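Local coordinates for hypothetical protein PH1320 (Pyrococcus horikoshii, PDB 2E87), which is of unknown function but binds GDP in its Obg-type G domain and probably works as a GTPase, at residues Thr10-Thr13 and Ala14-Ile18; Arg141-Asp144 and Asp145-Arg148; Lys152-Glu155 and Val156-Leu160; Leu337-Lys340 and Val341-Lys345. All coordinates share one frame; numbering follows the deposited sequence.

Interaction 1. Residues Thr10-Thr13 and Ala14-Ile18; sequences TVLT and ADELI
Glu16 folds its carboxylate back over the start of its own helix and takes the N-H of Thr13, whose side chain in turn faces Glu16 N: a capping box at the first turn of helix 14-30. The return bond is short and straight, with Thr13 N 2.8 Å from Glu16 OE1 at 169°, and the N-H meets the oxygen from above the carboxylate plane, 36° out of it. The opposite bond, Glu16 N to Thr13 OG1, is weak at 3.3 Å. Thr13 chi1 of 66° sets OG1 between the backbone N and the carbonyl carbon, which turns the hydroxyl toward the helix and leaves CG2 near OE1. A water accepts from Asp15 N at 3.1 Å and makes a weak, longer bond with Thr13 OG1. Replacing Thr13 with a valine would probably cost Glu16 N its side-chain acceptor and the water its hydroxyl neighbour, leaving the first turn less well capped. Thr13 O begins the regular backbone ladder by accepting from Leu17 N at 2.9 Å. Just before the cap the chain runs extended along helix 144-156, where Val11 N bonds to Asn151 OD1 and the Val11 side chain packs on Leu147. Leu12 lies beside the cap: its CD2 is 3.6 Å from Glu16 OE1, and its CD1 reaches Leu17 CD2 at 4.3 Å.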
ATOM      1  N   THR A  10       0.730 -13.194  10.478  1.00 47.33           N
ATOM      2  CA  THR A  10       0.233 -12.694  11.735  1.00 47.47           C
ATOM      3  C   THR A  10       1.456 -12.712  12.657  1.00 44.15           C
ATOM      4  O   THR A  10       2.206 -13.687  12.694  1.00 43.66           O
ATOM      5  CB  THR A  10      -0.884 -13.606  12.264  1.00 50.66           C
ATOM      6  OG1 THR A  10      -2.056 -13.425  11.459  1.00 58.58           O
ATOM      7  CG2 THR A  10      -1.208 -13.278  13.709  1.00 53.94           C
ATOM      8  N   VAL A  11       1.673 -11.612  13.363  1.00 40.38           N
ATOM      9  CA  VAL A  11       2.805 -11.487  14.271  1.00 41.84           C
ATOM     10  C   VAL A  11       2.421 -11.982  15.657  1.00 38.39           C
ATOM     11  O   VAL A  11       1.440 -11.519  16.229  1.00 42.30           O
ATOM     12  CB  VAL A  11       3.246 -10.019  14.399  1.00 41.18           C
ATOM     13  CG1 VAL A  11       4.312  -9.895  15.437  1.00 48.48           C
ATOM     14  CG2 VAL A  11       3.748  -9.508  13.069  1.00 46.25           C
ATOM     15  N   LEU A  12       3.184 -12.930  16.185  1.00 37.27           N
ATOM     16  CA  LEU A  12       2.926 -13.446  17.523  1.00 38.54           C
ATOM     17  C   LEU A  12       3.297 -12.397  18.584  1.00 34.56           C
ATOM     18  O   LEU A  12       4.217 -11.612  18.384  1.00 34.44           O
ATOM     19  CB  LEU A  12       3.745 -14.714  17.769  1.00 35.44           C
ATOM     20  CG  LEU A  12       3.355 -16.003  17.035  1.00 43.18           C
ATOM     21  CD1 LEU A  12       4.000 -17.202  17.746  1.00 36.75           C
ATOM     22  CD2 LEU A  12       1.856 -16.183  17.038  1.00 36.94           C
ATOM     23  N   THR A  13       2.577 -12.369  19.700  1.00 33.20           N
ATOM     24  CA  THR A  13       2.898 -11.418  20.770  1.00 36.32           C
ATOM     25  C   THR A  13       4.113 -11.937  21.546  1.00 38.82           C
ATOM     26  O   THR A  13       4.471 -13.117  21.447  1.00 38.63           O
ATOM     27  CB  THR A  13       1.719 -11.229  21.775  1.00 36.70           C
ATOM     28  OG1 THR A  13       1.478 -12.451  22.486  1.00 42.31           O
ATOM     29  CG2 THR A  13       0.454 -10.830  21.043  1.00 30.11           C
ATOM     30  N   ALA A  14       4.757 -11.058  22.308  1.00 38.48           N
ATOM     31  CA  ALA A  14       5.922 -11.475  23.080  1.00 37.58           C
ATOM     32  C   ALA A  14       5.607 -12.752  23.891  1.00 35.55           C
ATOM     33  O   ALA A  14       6.369 -13.716  23.865  1.00 29.51           O
ATOM     34  CB  ALA A  14       6.370 -10.343  24.003  1.00 30.27           C
ATOM     35  N   ASP A  15       4.480 -12.761  24.590  1.00 32.09           N
ATOM     36  CA  ASP A  15       4.099 -13.926  25.383  1.00 37.71           C
ATOM     37  C   ASP A  15       3.917 -15.201  24.569  1.00 39.27           C
ATOM     38  O   ASP A  15       4.374 -16.276  24.969  1.00 38.97           O
ATOM     39  CB  ASP A  15       2.809 -13.661  26.156  1.00 41.56           C
ATOM     40  CG  ASP A  15       2.981 -12.621  27.241  1.00 48.78           C
ATOM     41  OD1 ASP A  15       4.109 -12.497  27.773  1.00 54.18           O
ATOM     42  OD2 ASP A  15       1.978 -11.945  27.569  1.00 53.22           O
ATOM     43  N   GLU A  16       3.247 -15.083  23.427  1.00 39.12           N
ATOM     44  CA  GLU A  16       3.013 -16.253  22.583  1.00 40.33           C
ATOM     45  C   GLU A  16       4.334 -16.794  22.057  1.00 37.69           C
ATOM     46  O   GLU A  16       4.503 -17.999  21.942  1.00 39.02           O
ATOM     47  CB  GLU A  16       2.076 -15.905  21.405  1.00 37.45           C
ATOM     48  CG  GLU A  16       0.748 -15.294  21.833  1.00 35.63           C
ATOM     49  CD  GLU A  16      -0.081 -14.727  20.667  1.00 42.93           C
ATOM     50  OE1 GLU A  16       0.508 -14.216  19.684  1.00 32.98           O
ATOM     51  OE2 GLU A  16      -1.334 -14.774  20.751  1.00 44.51           O
ATOM     52  N   LEU A  17       5.276 -15.907  21.750  1.00 35.56           N
ATOM     53  CA  LEU A  17       6.564 -16.355  21.229  1.00 36.93           C
ATOM     54  C   LEU A  17       7.345 -17.024  22.342  1.00 36.23           C
ATOM     55  O   LEU A  17       8.002 -18.041  22.139  1.00 34.31           O
ATOM     56  CB  LEU A  17       7.378 -15.185  20.686  1.00 37.07           C
ATOM     57  CG  LEU A  17       7.897 -15.259  19.246  1.00 46.89           C
ATOM     58  CD1 LEU A  17       9.215 -14.488  19.174  1.00 47.29           C
ATOM     59  CD2 LEU A  17       8.116 -16.699  18.810  1.00 44.75           C
ATOM     60  N   ILE A  18       7.273 -16.435  23.528  1.00 37.99           N
ATOM     61  CA  ILE A  18       7.970 -16.982  24.680  1.00 40.53           C
ATOM     62  C   ILE A  18       7.459 -18.391  24.940  1.00 41.84           C
ATOM     63  O   ILE A  18       8.233 -19.340  25.026  1.00 43.56           O
ATOM     64  CB  ILE A  18       7.729 -16.120  25.934  1.00 37.61           C
ATOM     65  CG1 ILE A  18       8.460 -14.787  25.791  1.00 28.34           C
ATOM     66  CG2 ILE A  18       8.202 -16.858  27.176  1.00 29.11           C
ATOM     67  CD1 ILE A  18       8.097 -13.774  26.881  1.00 35.21           C
TER
HETATM   68  O   HOH W   1       2.636 -10.312  24.886  1.00 44.34           O

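Interaction 2. Residues Arg141-Asp144 and Asp145-Arg148; sequences RDID and DRLR
Arg148 offers the edge of its guanidinium to Asp144: OD1 sits in the guanidinium plane and takes the NE-H at 2.9 Å and 157°. The two flat groups stand almost perpendicular, 84° apart; NE meets OD1 from above the carboxylate plane, and the salt bridge rests on one N-H...O bond rather than a two-pronged pairing. Round the Arg146 guanidinium, Asp142 O lies at the edge, near the plane, while Ile143 CA approaches obliquely. Asp144 CG points anti to the backbone N (chi1 -165°), which carries the carboxylate forward along the helix to Arg148. Its other oxygen, OD2, is taken by the backbone N of Ala14, so one carboxylate serves both its own helix and the start of helix 14-30. A water donates to Asp144 OD2 at 2.8 Å and accepts from Arg148 NH2, a second and looser link across the pair. Two more waters lie in the turn: one joins Arg141 O to Asp145 N, the other joins Asp142 O to Arg146 N, replacing direct backbone bonds. Facing inward, Ile143 CD1 packs 4.0 Å from Leu147 CG, and both side chains rest on helix 88-117. Water-inserted backbone, with Ile143 at the N-cap position and an i to i+4 salt bridge just beyond, marks the junction between helices 122-142 and 144-156 in the NOG1-type helical domain.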
ATOM      1  N   ARG A 141       9.829  -8.780  25.411  1.00 40.65           N
ATOM      2  CA  ARG A 141       8.889  -7.855  26.021  1.00 37.49           C
ATOM      3  C   ARG A 141       9.279  -6.433  25.667  1.00 35.04           C
ATOM      4  O   ARG A 141       8.424  -5.565  25.599  1.00 29.90           O
ATOM      5  CB  ARG A 141       8.793  -8.063  27.534  1.00 37.07           C
ATOM      6  CG  ARG A 141       8.090  -9.369  27.846  1.00 37.00           C
ATOM      7  CD  ARG A 141       7.836  -9.594  29.311  1.00 43.98           C
ATOM      8  NE  ARG A 141       7.271 -10.925  29.551  1.00 49.38           N
ATOM      9  CZ  ARG A 141       7.899 -11.893  30.220  1.00 52.79           C
ATOM     10  NH1 ARG A 141       9.117 -11.676  30.714  1.00 47.94           N
ATOM     11  NH2 ARG A 141       7.310 -13.074  30.402  1.00 49.74           N
ATOM     12  N   ASP A 142      10.557  -6.199  25.391  1.00 32.09           N
ATOM     13  CA  ASP A 142      10.975  -4.859  24.999  1.00 37.74           C
ATOM     14  C   ASP A 142      10.279  -4.468  23.681  1.00 42.45           C
ATOM     15  O   ASP A 142       9.978  -3.294  23.463  1.00 44.32           O
ATOM     16  CB  ASP A 142      12.489  -4.779  24.769  1.00 42.69           C
ATOM     17  CG  ASP A 142      13.299  -4.888  26.050  1.00 42.49           C
ATOM     18  OD1 ASP A 142      12.762  -4.578  27.131  1.00 41.89           O
ATOM     19  OD2 ASP A 142      14.492  -5.264  25.962  1.00 45.77           O
ATOM     20  N   ILE A 143      10.036  -5.446  22.802  1.00 37.27           N
ATOM     21  CA  ILE A 143       9.392  -5.149  21.520  1.00 37.92           C
ATOM     22  C   ILE A 143       7.929  -5.576  21.396  1.00 38.18           C
ATOM     23  O   ILE A 143       7.365  -5.492  20.305  1.00 37.19           O
ATOM     24  CB  ILE A 143      10.157  -5.781  20.311  1.00 36.67           C
ATOM     25  CG1 ILE A 143      10.077  -7.299  20.375  1.00 26.77           C
ATOM     26  CG2 ILE A 143      11.607  -5.328  20.298  1.00 29.84           C
ATOM     27  CD1 ILE A 143      10.526  -7.972  19.096  1.00 34.82           C
ATOM     28  N   ASP A 144       7.316  -6.014  22.496  1.00 32.41           N
ATOM     29  CA  ASP A 144       5.919  -6.475  22.474  1.00 32.38           C
ATOM     30  C   ASP A 144       4.957  -5.427  21.877  1.00 38.45           C
ATOM     31  O   ASP A 144       4.093  -5.767  21.050  1.00 29.75           O
ATOM     32  CB  ASP A 144       5.445  -6.853  23.891  1.00 31.18           C
ATOM     33  CG  ASP A 144       4.147  -7.671  23.884  1.00 40.30           C
ATOM     34  OD1 ASP A 144       3.235  -7.371  24.685  1.00 50.29           O
ATOM     35  OD2 ASP A 144       4.041  -8.628  23.088  1.00 37.10           O
ATOM     36  N   ASP A 145       5.085  -4.174  22.310  1.00 28.01           N
ATOM     37  CA  ASP A 145       4.220  -3.122  21.770  1.00 36.07           C
ATOM     38  C   ASP A 145       4.426  -3.031  20.253  1.00 35.44           C
ATOM     39  O   ASP A 145       3.467  -2.884  19.496  1.00 32.64           O
ATOM     40  CB  ASP A 145       4.518  -1.755  22.401  1.00 28.60           C
ATOM     41  CG  ASP A 145       3.876  -1.581  23.773  1.00 39.42           C
ATOM     42  OD1 ASP A 145       2.982  -2.390  24.129  1.00 34.08           O
ATOM     43  OD2 ASP A 145       4.260  -0.617  24.487  1.00 42.67           O
ATOM     44  N   ARG A 146       5.677  -3.099  19.813  1.00 30.99           N
ATOM     45  CA  ARG A 146       5.955  -3.055  18.377  1.00 36.64           C
ATOM     46  C   ARG A 146       5.312  -4.257  17.660  1.00 31.59           C
ATOM     47  O   ARG A 146       4.767  -4.115  16.577  1.00 35.36           O
ATOM     48  CB  ARG A 146       7.461  -3.057  18.105  1.00 36.16           C
ATOM     49  CG  ARG A 146       8.201  -1.775  18.421  1.00 39.54           C
ATOM     50  CD  ARG A 146       9.640  -1.925  17.939  1.00 42.85           C
ATOM     51  NE  ARG A 146      10.552  -0.877  18.382  1.00 46.20           N
ATOM     52  CZ  ARG A 146      10.868  -0.641  19.649  1.00 52.12           C
ATOM     53  NH1 ARG A 146      10.344  -1.377  20.621  1.00 49.30           N
ATOM     54  NH2 ARG A 146      11.721   0.329  19.942  1.00 60.00           N
ATOM     55  N   LEU A 147       5.365  -5.434  18.263  1.00 31.17           N
ATOM     56  CA  LEU A 147       4.768  -6.600  17.625  1.00 34.32           C
ATOM     57  C   LEU A 147       3.257  -6.424  17.551  1.00 37.21           C
ATOM     58  O   LEU A 147       2.626  -6.711  16.535  1.00 38.91           O
ATOM     59  CB  LEU A 147       5.085  -7.866  18.406  1.00 27.54           C
ATOM     60  CG  LEU A 147       6.544  -8.311  18.473  1.00 38.57           C
ATOM     61  CD1 LEU A 147       6.637  -9.468  19.465  1.00 25.12           C
ATOM     62  CD2 LEU A 147       7.062  -8.717  17.084  1.00 29.23           C
ATOM     63  N   ARG A 148       2.679  -5.941  18.639  1.00 36.16           N
ATOM     64  CA  ARG A 148       1.250  -5.736  18.682  1.00 31.57           C
ATOM     65  C   ARG A 148       0.841  -4.714  17.624  1.00 30.35           C
ATOM     66  O   ARG A 148      -0.142  -4.906  16.922  1.00 34.07           O
ATOM     67  CB  ARG A 148       0.849  -5.316  20.088  1.00 31.15           C
ATOM     68  CG  ARG A 148       0.847  -6.505  21.032  1.00 36.74           C
ATOM     69  CD  ARG A 148       0.804  -6.112  22.495  1.00 37.84           C
ATOM     70  NE  ARG A 148       0.726  -7.311  23.319  1.00 36.44           N
ATOM     71  CZ  ARG A 148      -0.359  -8.066  23.426  1.00 39.92           C
ATOM     72  NH1 ARG A 148      -1.469  -7.738  22.776  1.00 47.10           N
ATOM     73  NH2 ARG A 148      -0.321  -9.173  24.138  1.00 35.76           N
TER
HETATM   74  O   HOH W   2       6.920  -3.429  24.515  1.00 44.23           O
HETATM   75  O   HOH W   3       7.700  -2.193  21.749  1.00 39.79           O
HETATM   76  O   HOH W   1       2.636 -10.312  24.886  1.00 44.34           O

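Interaction 3. Residues Lys152-Glu155 and Val156-Leu160; sequences KARE and VLKDL. With SO4 (sulfate ion), chain C.
Lys158 NZ reaches back to Glu155, donating to OE2 at 2.9 Å on its syn side, 28° out of the carboxylate plane. The same ammonium grips a sulfate, probably from the crystallisation liquor, through two oxygens: O1 at 2.7 Å and O4 at 2.8 Å from NZ. Arg154 comes at this anion from the other flank, its NH2 2.7 Å from sulfate O3, and its NH1 makes a weak bond to O4. A longer salt bridge of 3.5 Å joins Arg154 NH1 to Glu155 OE1, and the two cations, NH1 and Lys158 NZ 3.5 Å apart, are brought together by both the carboxylate and the sulfate. Glu155 gets there by bending at chi2 (58°), whereas Arg154 stays extended from CG to NE and Lys158, also extended, runs obliquely across both. Arg154 NE is steadied by a weak bond to Met8 O. Beneath these side chains, Val156 N and Leu157 N donate to Lys152 O and Ala153 O, and Lys158 N makes a weak bond to Glu155 O. Leu157 and Ala153 pack inward on Val86 of helix 76-86. The result is an Arg-Glu-Lys salt-bridge network where helix 144-156 runs out, holding an anion on the outer side of the helical domain.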
ATOM      1  N   LYS A 152      -1.658  -5.017  14.044  1.00 37.44           N
ATOM      2  CA  LYS A 152      -2.781  -4.120  13.765  1.00 40.20           C
ATOM      3  C   LYS A 152      -2.549  -3.399  12.428  1.00 38.78           C
ATOM      4  O   LYS A 152      -3.481  -3.156  11.667  1.00 38.04           O
ATOM      5  CB  LYS A 152      -2.940  -3.071  14.876  1.00 44.93           C
ATOM      6  CG  LYS A 152      -3.393  -3.603  16.241  1.00 51.19           C
ATOM      7  CD  LYS A 152      -3.193  -2.542  17.310  1.00 60.77           C
ATOM      8  CE  LYS A 152      -3.329  -3.103  18.722  1.00 69.68           C
ATOM      9  NZ  LYS A 152      -2.806  -2.146  19.754  1.00 68.10           N
ATOM     10  N   ALA A 153      -1.308  -3.033  12.152  1.00 35.93           N
ATOM     11  CA  ALA A 153      -1.016  -2.363  10.891  1.00 40.79           C
ATOM     12  C   ALA A 153      -1.307  -3.371   9.771  1.00 42.54           C
ATOM     13  O   ALA A 153      -1.729  -2.997   8.679  1.00 40.97           O
ATOM     14  CB  ALA A 153       0.435  -1.935  10.844  1.00 31.96           C
ATOM     15  N   ARG A 154      -1.093  -4.650  10.077  1.00 43.80           N
ATOM     16  CA  ARG A 154      -1.309  -5.732   9.124  1.00 43.51           C
ATOM     17  C   ARG A 154      -2.768  -5.819   8.703  1.00 48.31           C
ATOM     18  O   ARG A 154      -3.082  -5.981   7.527  1.00 46.90           O
ATOM     19  CB  ARG A 154      -0.886  -7.060   9.745  1.00 41.93           C
ATOM     20  CG  ARG A 154      -1.270  -8.273   8.931  1.00 45.43           C
ATOM     21  CD  ARG A 154      -0.937  -9.544   9.694  1.00 54.24           C
ATOM     22  NE  ARG A 154      -1.317 -10.753   8.969  1.00 61.68           N
ATOM     23  CZ  ARG A 154      -2.557 -11.035   8.579  1.00 67.89           C
ATOM     24  NH1 ARG A 154      -3.550 -10.192   8.842  1.00 70.53           N
ATOM     25  NH2 ARG A 154      -2.805 -12.163   7.928  1.00 68.91           N
ATOM     26  N   GLU A 155      -3.657  -5.712   9.680  1.00 49.42           N
ATOM     27  CA  GLU A 155      -5.080  -5.788   9.420  1.00 49.23           C
ATOM     28  C   GLU A 155      -5.549  -4.559   8.655  1.00 44.55           C
ATOM     29  O   GLU A 155      -6.332  -4.671   7.724  1.00 44.26           O
ATOM     30  CB  GLU A 155      -5.836  -5.918  10.744  1.00 53.15           C
ATOM     31  CG  GLU A 155      -7.179  -6.625  10.642  1.00 59.75           C
ATOM     32  CD  GLU A 155      -7.067  -8.037  10.083  1.00 66.67           C
ATOM     33  OE1 GLU A 155      -6.271  -8.842  10.611  1.00 73.01           O
ATOM     34  OE2 GLU A 155      -7.783  -8.345   9.112  1.00 67.86           O
ATOM     35  N   VAL A 156      -5.057  -3.391   9.044  1.00 42.91           N
ATOM     36  CA  VAL A 156      -5.439  -2.139   8.393  1.00 43.24           C
ATOM     37  C   VAL A 156      -4.986  -2.072   6.942  1.00 45.15           C
ATOM     38  O   VAL A 156      -5.689  -1.526   6.090  1.00 45.62           O
ATOM     39  CB  VAL A 156      -4.836  -0.899   9.113  1.00 42.29           C
ATOM     40  CG1 VAL A 156      -5.012   0.339   8.248  1.00 39.69           C
ATOM     41  CG2 VAL A 156      -5.514  -0.673  10.460  1.00 40.28           C
ATOM     42  N   LEU A 157      -3.812  -2.626   6.665  1.00 40.82           N
ATOM     43  CA  LEU A 157      -3.257  -2.572   5.322  1.00 40.17           C
ATOM     44  C   LEU A 157      -4.019  -3.385   4.287  1.00 43.42           C
ATOM     45  O   LEU A 157      -3.804  -3.225   3.083  1.00 42.33           O
ATOM     46  CB  LEU A 157      -1.786  -2.975   5.345  1.00 30.40           C
ATOM     47  CG  LEU A 157      -0.886  -1.936   6.016  1.00 36.13           C
ATOM     48  CD1 LEU A 157       0.525  -2.481   6.095  1.00 28.90           C
ATOM     49  CD2 LEU A 157      -0.925  -0.625   5.241  1.00 37.05           C
ATOM     50  N   LYS A 158      -4.920  -4.238   4.761  1.00 39.62           N
ATOM     51  CA  LYS A 158      -5.731  -5.054   3.878  1.00 47.18           C
ATOM     52  C   LYS A 158      -6.653  -4.146   3.062  1.00 52.04           C
ATOM     53  O   LYS A 158      -7.120  -4.535   1.995  1.00 52.87           O
ATOM     54  CB  LYS A 158      -6.568  -6.054   4.682  1.00 47.46           C
ATOM     55  CG  LYS A 158      -5.759  -7.140   5.351  1.00 51.83           C
ATOM     56  CD  LYS A 158      -6.656  -8.144   6.046  1.00 53.28           C
ATOM     57  CE  LYS A 158      -5.864  -9.356   6.488  1.00 55.55           C
ATOM     58  NZ  LYS A 158      -6.691 -10.298   7.286  1.00 59.75           N
ATOM     59  N   ASP A 159      -6.902  -2.938   3.562  1.00 51.83           N
ATOM     60  CA  ASP A 159      -7.765  -1.994   2.862  1.00 55.24           C
ATOM     61  C   ASP A 159      -7.051  -1.130   1.828  1.00 52.66           C
ATOM     62  O   ASP A 159      -7.579  -0.100   1.415  1.00 54.57           O
ATOM     63  CB  ASP A 159      -8.468  -1.062   3.846  1.00 59.99           C
ATOM     64  CG  ASP A 159      -9.338  -1.801   4.832  1.00 69.02           C
ATOM     65  OD1 ASP A 159     -10.070  -2.728   4.408  1.00 70.13           O
ATOM     66  OD2 ASP A 159      -9.295  -1.440   6.031  1.00 69.86           O
ATOM     67  N   LEU A 160      -5.851  -1.513   1.412  1.00 47.56           N
ATOM     68  CA  LEU A 160      -5.181  -0.704   0.403  1.00 42.02           C
ATOM     69  C   LEU A 160      -5.987  -0.796  -0.875  1.00 39.16           C
ATOM     70  O   LEU A 160      -6.536  -1.837  -1.199  1.00 41.55           O
ATOM     71  CB  LEU A 160      -3.766  -1.209   0.132  1.00 35.86           C
ATOM     72  CG  LEU A 160      -2.707  -0.800   1.151  1.00 35.91           C
ATOM     73  CD1 LEU A 160      -1.398  -1.505   0.816  1.00 32.17           C
ATOM     74  CD2 LEU A 160      -2.543   0.716   1.142  1.00 35.70           C
TER
HETATM   75  S   SO4 C 402      -6.243 -13.215   8.792  1.00 87.63           S
HETATM   76  O1  SO4 C 402      -6.523 -13.015   7.287  1.00 86.11           O
HETATM   77  O2  SO4 C 402      -7.151 -14.284   9.392  1.00 86.54           O
HETATM   78  O3  SO4 C 402      -4.789 -13.712   8.884  1.00 85.31           O
HETATM   79  O4  SO4 C 402      -6.514 -11.900   9.531  1.00 83.91           O

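Interaction 4. Residues Leu337-Lys340 and Val341-Lys345; sequences LAEK and VAREK
Glu344 lies back along the preceding turn against Lys340. Its CB is 3.5 Å from Lys340 O, and CG comes closer, 3.0 Å from that same oxygen, which also accepts the backbone N-H of Glu344. With CG anti to the carbonyl carbon (chi1 -58°), the chain runs on over Lys340: CD lies 4.0 Å from Lys340 CG, and OE2 ends 3.8 Å from Lys340 CE. Lys340 NZ stays 5.0 Å from OE2, so the opposite charges are near without forming a salt bridge. An alanine in place of Glu344 would probably leave the aliphatic chain of Lys340 without this neighbour and its ammonium without a nearby negative charge. On the neighbouring residue, the Arg343 guanidinium places a face over Glu339 CB, while Glu339 OE1 stands well out of the guanidinium plane and is met by charge alone. Leu337 CD1 touches Val341 CG2 at 3.9 Å on another side of the helix. Unbroken i to i+4 backbone bonds run beneath, from Leu337 O to Glu344 N. Within helix 323-350, residues 337-339 lie against the G domain: Leu337 and Ala338 rest on Pro168, and Ala338 and Glu339 touch Phe214 of strand 214-220.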
ATOM      1  N   LEU A 337       2.919   6.276 -23.364  1.00 54.12           N
ATOM      2  CA  LEU A 337       3.254   5.742 -22.051  1.00 47.28           C
ATOM      3  C   LEU A 337       2.947   4.251 -21.993  1.00 46.35           C
ATOM      4  O   LEU A 337       3.671   3.492 -21.363  1.00 49.53           O
ATOM      5  CB  LEU A 337       2.470   6.461 -20.948  1.00 51.73           C
ATOM      6  CG  LEU A 337       2.684   5.844 -19.560  1.00 55.44           C
ATOM      7  CD1 LEU A 337       4.163   5.903 -19.201  1.00 55.35           C
ATOM      8  CD2 LEU A 337       1.853   6.572 -18.514  1.00 58.12           C
ATOM      9  N   ALA A 338       1.865   3.836 -22.644  1.00 44.02           N
ATOM     10  CA  ALA A 338       1.477   2.428 -22.651  1.00 46.26           C
ATOM     11  C   ALA A 338       2.541   1.561 -23.337  1.00 48.70           C
ATOM     12  O   ALA A 338       2.834   0.453 -22.889  1.00 43.36           O
ATOM     13  CB  ALA A 338       0.134   2.262 -23.355  1.00 45.72           C
ATOM     14  N   GLU A 339       3.112   2.072 -24.428  1.00 51.60           N
ATOM     15  CA  GLU A 339       4.147   1.346 -25.164  1.00 55.39           C
ATOM     16  C   GLU A 339       5.426   1.306 -24.329  1.00 53.12           C
ATOM     17  O   GLU A 339       6.097   0.279 -24.254  1.00 56.38           O
ATOM     18  CB  GLU A 339       4.409   2.018 -26.525  1.00 54.34           C
ATOM     19  CG  GLU A 339       3.193   1.987 -27.460  1.00 61.80           C
ATOM     20  CD  GLU A 339       3.399   2.744 -28.774  1.00 66.28           C
ATOM     21  OE1 GLU A 339       3.900   3.889 -28.748  1.00 68.36           O
ATOM     22  OE2 GLU A 339       3.036   2.198 -29.837  1.00 69.52           O
ATOM     23  N   LYS A 340       5.746   2.425 -23.690  1.00 52.70           N
ATOM     24  CA  LYS A 340       6.930   2.509 -22.847  1.00 51.32           C
ATOM     25  C   LYS A 340       6.818   1.561 -21.659  1.00 54.02           C
ATOM     26  O   LYS A 340       7.801   0.943 -21.272  1.00 48.26           O
ATOM     27  CB  LYS A 340       7.136   3.939 -22.340  1.00 50.90           C
ATOM     28  CG  LYS A 340       8.319   4.082 -21.405  1.00 58.86           C
ATOM     29  CD  LYS A 340       8.790   5.525 -21.345  1.00 67.55           C
ATOM     30  CE  LYS A 340      10.144   5.642 -20.655  1.00 68.84           C
ATOM     31  NZ  LYS A 340      10.799   6.960 -20.919  1.00 73.79           N
ATOM     32  N   VAL A 341       5.623   1.463 -21.077  1.00 57.24           N
ATOM     33  CA  VAL A 341       5.392   0.569 -19.946  1.00 59.03           C
ATOM     34  C   VAL A 341       5.593  -0.864 -20.414  1.00 59.79           C
ATOM     35  O   VAL A 341       6.277  -1.652 -19.765  1.00 61.38           O
ATOM     36  CB  VAL A 341       3.953   0.707 -19.385  1.00 58.51           C
ATOM     37  CG1 VAL A 341       3.649  -0.429 -18.424  1.00 52.64           C
ATOM     38  CG2 VAL A 341       3.806   2.030 -18.660  1.00 59.44           C
ATOM     39  N   ALA A 342       4.987  -1.188 -21.549  1.00 61.09           N
ATOM     40  CA  ALA A 342       5.092  -2.523 -22.118  1.00 67.24           C
ATOM     41  C   ALA A 342       6.562  -2.923 -22.325  1.00 70.51           C
ATOM     42  O   ALA A 342       6.976  -4.011 -21.920  1.00 66.43           O
ATOM     43  CB  ALA A 342       4.331  -2.579 -23.443  1.00 66.17           C
ATOM     44  N   ARG A 343       7.339  -2.042 -22.954  1.00 73.34           N
ATOM     45  CA  ARG A 343       8.754  -2.305 -23.198  1.00 79.45           C
ATOM     46  C   ARG A 343       9.478  -2.589 -21.896  1.00 80.00           C
ATOM     47  O   ARG A 343      10.128  -3.623 -21.744  1.00 82.25           O
ATOM     48  CB  ARG A 343       9.432  -1.104 -23.850  1.00 81.71           C
ATOM     49  CG  ARG A 343       8.941  -0.765 -25.234  1.00 89.27           C
ATOM     50  CD  ARG A 343       9.540   0.556 -25.669  1.00 92.70           C
ATOM     51  NE  ARG A 343       8.807   1.148 -26.781  1.00 95.45           N
ATOM     52  CZ  ARG A 343       8.712   2.457 -26.987  1.00 96.23           C
ATOM     53  NH1 ARG A 343       9.305   3.303 -26.151  1.00 92.39           N
ATOM     54  NH2 ARG A 343       8.022   2.919 -28.022  1.00 96.92           N
ATOM     55  N   GLU A 344       9.369  -1.650 -20.964  1.00 77.97           N
ATOM     56  CA  GLU A 344      10.021  -1.780 -19.674  1.00 78.30           C
ATOM     57  C   GLU A 344       9.639  -3.068 -18.955  1.00 77.84           C
ATOM     58  O   GLU A 344      10.380  -3.538 -18.096  1.00 77.34           O
ATOM     59  CB  GLU A 344       9.709  -0.559 -18.807  1.00 78.62           C
ATOM     60  CG  GLU A 344      10.140   0.748 -19.461  1.00 81.75           C
ATOM     61  CD  GLU A 344      10.027   1.946 -18.538  1.00 86.29           C
ATOM     62  OE1 GLU A 344       8.943   2.154 -17.948  1.00 86.24           O
ATOM     63  OE2 GLU A 344      11.025   2.688 -18.408  1.00 86.30           O
ATOM     64  N   LYS A 345       8.493  -3.646 -19.304  1.00 81.05           N
ATOM     65  CA  LYS A 345       8.081  -4.901 -18.678  1.00 82.24           C
ATOM     66  C   LYS A 345       8.882  -6.059 -19.276  1.00 80.02           C
ATOM     67  O   LYS A 345       9.279  -6.983 -18.568  1.00 80.92           O
ATOM     68  CB  LYS A 345       6.579  -5.148 -18.860  1.00 83.42           C
ATOM     69  CG  LYS A 345       6.100  -6.412 -18.160  1.00 88.70           C
ATOM     70  CD  LYS A 345       4.639  -6.328 -17.769  1.00 92.48           C
ATOM     71  CE  LYS A 345       4.244  -7.521 -16.917  1.00 93.50           C
ATOM     72  NZ  LYS A 345       2.839  -7.413 -16.437  1.00 97.74           N
TER

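How the interactions relate
Interactions 1, 2 and 3 belong to the NOG1-type helical domain; interaction 4 follows far along the chain on helix 323-350. Interactions 1 and 2 have centres about 9 Å apart, and a probable hydrogen bond from Ala14 N to Asp144 OD2, with a shared water, joins the starts of helices 14-30 and 144-156. Interactions 2 and 3 lie toward opposite ends of helix 144-156, centres about 18 Å apart, while Thr10 brings interaction 1 beside Arg154 of interaction 3. Interaction 4's nearest atoms are about 19 Å from interaction 3, and its centre about 44 Å from those of 1 and 2. The first three occupy the helical part, the fourth the helix packed on the G domain's sheet.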